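Local coordinates for protein methylenetetrahydrofolate--tRNA-(uracil-5-)-methyltransferase TrmFO (Thermus thermophilus, PDB 3G5S) that catalyses the folate- and FAD-dependent methylation of uridine 54 in tRNA to 5-methyluridine, probably in all tRNAs, at residues T38-T43 against G134-E139. Residues are numbered along the deposited sequence; the frame is centred on the assembly and turned at random.
Sequences TPAHGT and GPLTSE. With FAD (flavin-adenine dinucleotide), chain B.
A single methyl group, CD1 of L136, makes the closest approach to T38, P39 and A40 alike, and CB of L136 adds to the packing on T38. CD1 comes 3.7 Å from CD of P39 and equally near CB of A40, and its third neighbour is polar: OG1 of T38, 3.6 Å from CD1. L136 reaches this spot with CG anti to its carbonyl carbon (chi1 -59°), which sends the branch across the T38 side chain at about a right angle.

The hydroxyl beside the methyl is itself densely bonded. OG1 of T38 accepts from the amides of A40 and H41, an ST turn overlaid by an ST motif, and shares a 2.7 Å hydrogen bond with ND1 of H41, in the plane of the ring. This helps hold the imidazole with its edge toward the FAD pyrophosphate, CE1 3.5 Å from O1A. A serine in place of T38 could keep the hydroxyl but would probably leave a gap beside the FAD ribose, where CG2 sits 3.7 Å from O2B.

Across the contact, a type I turn from G134 to T137 passes close to the pyrophosphate, its G134 O gripped by T137 N and OG1. Just beyond, S138 N donates to the adenine N7A (3.2 Å), and S138 sits at the N-cap of helix 139-149, its OG making a weak hydrogen bond to L141 N. Both loops follow strands of the parallel Rossmann-type sheet, 27-30 and 129-131, and both line the FAD pocket. Mostly apolar van der Waals packing thus joins the loops, while hydrogen bonds order each internally; polar atoms and carbon alike meet FAD.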
loop_
_atom_site.group_PDB
_atom_site.type_symbol
_atom_site.label_atom_id
_atom_site.label_comp_id
_atom_site.label_asym_id
_atom_site.label_seq_id
_atom_site.Cartn_x
_atom_site.Cartn_y
_atom_site.Cartn_z
ATOM N N THR A 38 1.546 -9.192 -18.985
ATOM C CA THR A 38 1.096 -7.859 -18.634
ATOM C C THR A 38 2.021 -6.896 -19.365
ATOM O O THR A 38 3.065 -7.301 -19.866
ATOM C CB THR A 38 1.255 -7.598 -17.131
ATOM O OG1 THR A 38 2.638 -7.351 -16.850
ATOM C CG2 THR A 38 0.763 -8.784 -16.312
ATOM N N PRO A 39 1.654 -5.612 -19.417
ATOM C CA PRO A 39 2.552 -4.633 -20.036
ATOM C C PRO A 39 3.910 -4.461 -19.328
ATOM O O PRO A 39 4.814 -3.879 -19.928
ATOM C CB PRO A 39 1.745 -3.331 -19.967
ATOM C CG PRO A 39 0.318 -3.779 -19.949
ATOM C CD PRO A 39 0.312 -5.057 -19.163
ATOM N N ALA A 40 4.058 -4.955 -18.100
ATOM C CA ALA A 40 5.287 -4.731 -17.332
ATOM C C ALA A 40 6.197 -5.960 -17.206
ATOM O O ALA A 40 7.381 -5.832 -16.887
ATOM C CB ALA A 40 4.953 -4.178 -15.950
ATOM N N HIS A 41 5.644 -7.146 -17.445
ATOM C CA HIS A 41 6.381 -8.393 -17.254
ATOM C C HIS A 41 7.073 -8.854 -18.524
ATOM O O HIS A 41 6.637 -8.528 -19.625
ATOM C CB HIS A 41 5.429 -9.498 -16.811
ATOM C CG HIS A 41 5.034 -9.422 -15.373
ATOM N ND1 HIS A 41 4.025 -8.602 -14.918
ATOM C CD2 HIS A 41 5.502 -10.083 -14.288
ATOM C CE1 HIS A 41 3.892 -8.757 -13.613
ATOM N NE2 HIS A 41 4.774 -9.652 -13.207
ATOM N N GLY A 42 8.134 -9.640 -18.368
ATOM C CA GLY A 42 8.847 -10.182 -19.510
ATOM C C GLY A 42 9.248 -11.644 -19.394
ATOM O O GLY A 42 9.868 -12.187 -20.308
ATOM N N THR A 43 8.904 -12.292 -18.284
ATOM C CA THR A 43 9.327 -13.674 -18.064
ATOM C C THR A 43 8.182 -14.611 -17.686
ATOM O O THR A 43 7.036 -14.184 -17.522
ATOM C CB THR A 43 10.406 -13.779 -16.961
ATOM O OG1 THR A 43 9.783 -13.760 -15.670
ATOM C CG2 THR A 43 11.401 -12.632 -17.066
ATOM N N GLY A 134 -2.547 -8.410 -9.037
ATOM C CA GLY A 134 -1.628 -7.295 -9.154
ATOM C C GLY A 134 -2.147 -6.043 -9.820
ATOM O O GLY A 134 -3.321 -5.934 -10.179
ATOM N N PRO A 135 -1.252 -5.072 -10.007
ATOM C CA PRO A 135 -1.644 -3.788 -10.594
ATOM C C PRO A 135 -2.141 -3.921 -12.029
ATOM O O PRO A 135 -2.884 -3.060 -12.486
ATOM C CB PRO A 135 -0.346 -2.981 -10.567
ATOM C CG PRO A 135 0.739 -3.984 -10.502
ATOM C CD PRO A 135 0.197 -5.148 -9.738
ATOM N N LEU A 136 -1.736 -4.983 -12.718
ATOM C CA LEU A 136 -2.129 -5.204 -14.103
ATOM C C LEU A 136 -3.003 -6.461 -14.205
ATOM O O LEU A 136 -2.915 -7.242 -15.150
ATOM C CB LEU A 136 -0.892 -5.276 -15.000
ATOM C CG LEU A 136 -0.032 -4.006 -14.939
ATOM C CD1 LEU A 136 1.301 -4.181 -15.655
ATOM C CD2 LEU A 136 -0.793 -2.806 -15.492
ATOM N N THR A 137 -3.850 -6.633 -13.195
ATOM C CA THR A 137 -4.917 -7.625 -13.204
ATOM C C THR A 137 -5.583 -7.649 -14.581
ATOM O O THR A 137 -5.903 -6.599 -15.138
ATOM C CB THR A 137 -5.971 -7.281 -12.129
ATOM O OG1 THR A 137 -5.442 -7.530 -10.818
ATOM C CG2 THR A 137 -7.215 -8.115 -12.303
ATOM N N SER A 138 -5.793 -8.838 -15.137
ATOM C CA SER A 138 -6.360 -8.919 -16.479
ATOM C C SER A 138 -7.742 -8.278 -16.529
ATOM O O SER A 138 -8.490 -8.278 -15.547
ATOM C CB SER A 138 -6.423 -10.360 -16.980
ATOM O OG SER A 138 -7.554 -11.020 -16.452
ATOM N N GLU A 139 -8.070 -7.730 -17.691
ATOM C CA GLU A 139 -9.333 -7.044 -17.876
ATOM C C GLU A 139 -10.526 -7.931 -17.524
ATOM O O GLU A 139 -11.465 -7.484 -16.868
ATOM C CB GLU A 139 -9.443 -6.555 -19.318
ATOM C CG GLU A 139 -10.760 -5.886 -19.659
ATOM C CD GLU A 139 -10.794 -5.400 -21.094
ATOM O OE1 GLU A 139 -9.775 -4.841 -21.553
ATOM O OE2 GLU A 139 -11.833 -5.579 -21.761
HETATM P PA FAD B . 2.263 -8.957 -9.471
HETATM O O1A FAD B . 2.109 -8.082 -10.681
HETATM O O2A FAD B . 3.640 -9.188 -8.931
HETATM O O5B FAD B . 1.608 -10.392 -9.719
HETATM C C5B FAD B . 0.332 -10.531 -10.315
HETATM C C4B FAD B . 0.370 -11.780 -11.174
HETATM O O4B FAD B . -0.942 -12.080 -11.619
HETATM C C3B FAD B . 1.218 -11.581 -12.429
HETATM O O3B FAD B . 2.173 -12.617 -12.559
HETATM C C2B FAD B . 0.205 -11.597 -13.573
HETATM O O2B FAD B . 0.691 -12.133 -14.787
HETATM C C1B FAD B . -0.898 -12.465 -12.996
HETATM N N9A FAD B . -2.264 -12.269 -13.502
HETATM C C8A FAD B . -2.939 -11.091 -13.666
HETATM N N7A FAD B . -4.202 -11.367 -14.051
HETATM C C5A FAD B . -4.335 -12.718 -14.122
HETATM C C6A FAD B . -5.388 -13.557 -14.457
HETATM N N6A FAD B . -6.638 -13.105 -14.629
HETATM N N1A FAD B . -5.185 -14.910 -14.418
HETATM C C2A FAD B . -3.963 -15.444 -14.082
HETATM N N3A FAD B . -2.910 -14.623 -13.746
HETATM C C4A FAD B . -3.118 -13.291 -13.780
HETATM N N1 FAD B . 6.903 -2.017 -6.278
HETATM C C2 FAD B . 8.012 -1.713 -5.531
HETATM O O2 FAD B . 8.062 -2.008 -4.338
HETATM N N3 FAD B . 9.081 -1.073 -6.129
HETATM C C4 FAD B . 9.078 -0.728 -7.471
HETATM O O4 FAD B . 10.053 -0.161 -7.978
HETATM C C4X FAD B . 7.945 -1.045 -8.220
HETATM N N5 FAD B . 7.876 -0.722 -9.556
HETATM C C5X FAD B . 6.751 -1.052 -10.285
HETATM C C6 FAD B . 6.700 -0.729 -11.637
HETATM C C7 FAD B . 5.576 -1.039 -12.391
HETATM C C7M FAD B . 5.526 -0.687 -13.852
HETATM C C8 FAD B . 4.503 -1.684 -11.786
HETATM C C8M FAD B . 3.283 -2.028 -12.591
HETATM C C9 FAD B . 4.553 -2.011 -10.432
HETATM C C9A FAD B . 5.676 -1.696 -9.672
HETATM N N10 FAD B . 5.721 -2.004 -8.318
HETATM C C10 FAD B . 6.866 -1.685 -7.612
HETATM C "C1'" FAD B . 4.430 -2.070 -7.533
HETATM C "C2'" FAD B . 4.170 -3.428 -6.859
HETATM O "O2'" FAD B . 4.821 -3.543 -5.605
HETATM C "C3'" FAD B . 4.522 -4.604 -7.771
HETATM O "O3'" FAD B . 3.647 -4.534 -8.879
HETATM C "C4'" FAD B . 4.374 -5.964 -7.091
HETATM O "O4'" FAD B . 4.936 -6.937 -7.948
HETATM C "C5'" FAD B . 2.923 -6.287 -6.754
HETATM O "O5'" FAD B . 2.813 -7.645 -6.387
HETATM P P FAD B . 1.471 -8.444 -6.735
HETATM O O1P FAD B . 0.276 -7.744 -6.172
HETATM O O2P FAD B . 1.698 -9.862 -6.327
HETATM O O3P FAD B . 1.335 -8.314 -8.330
#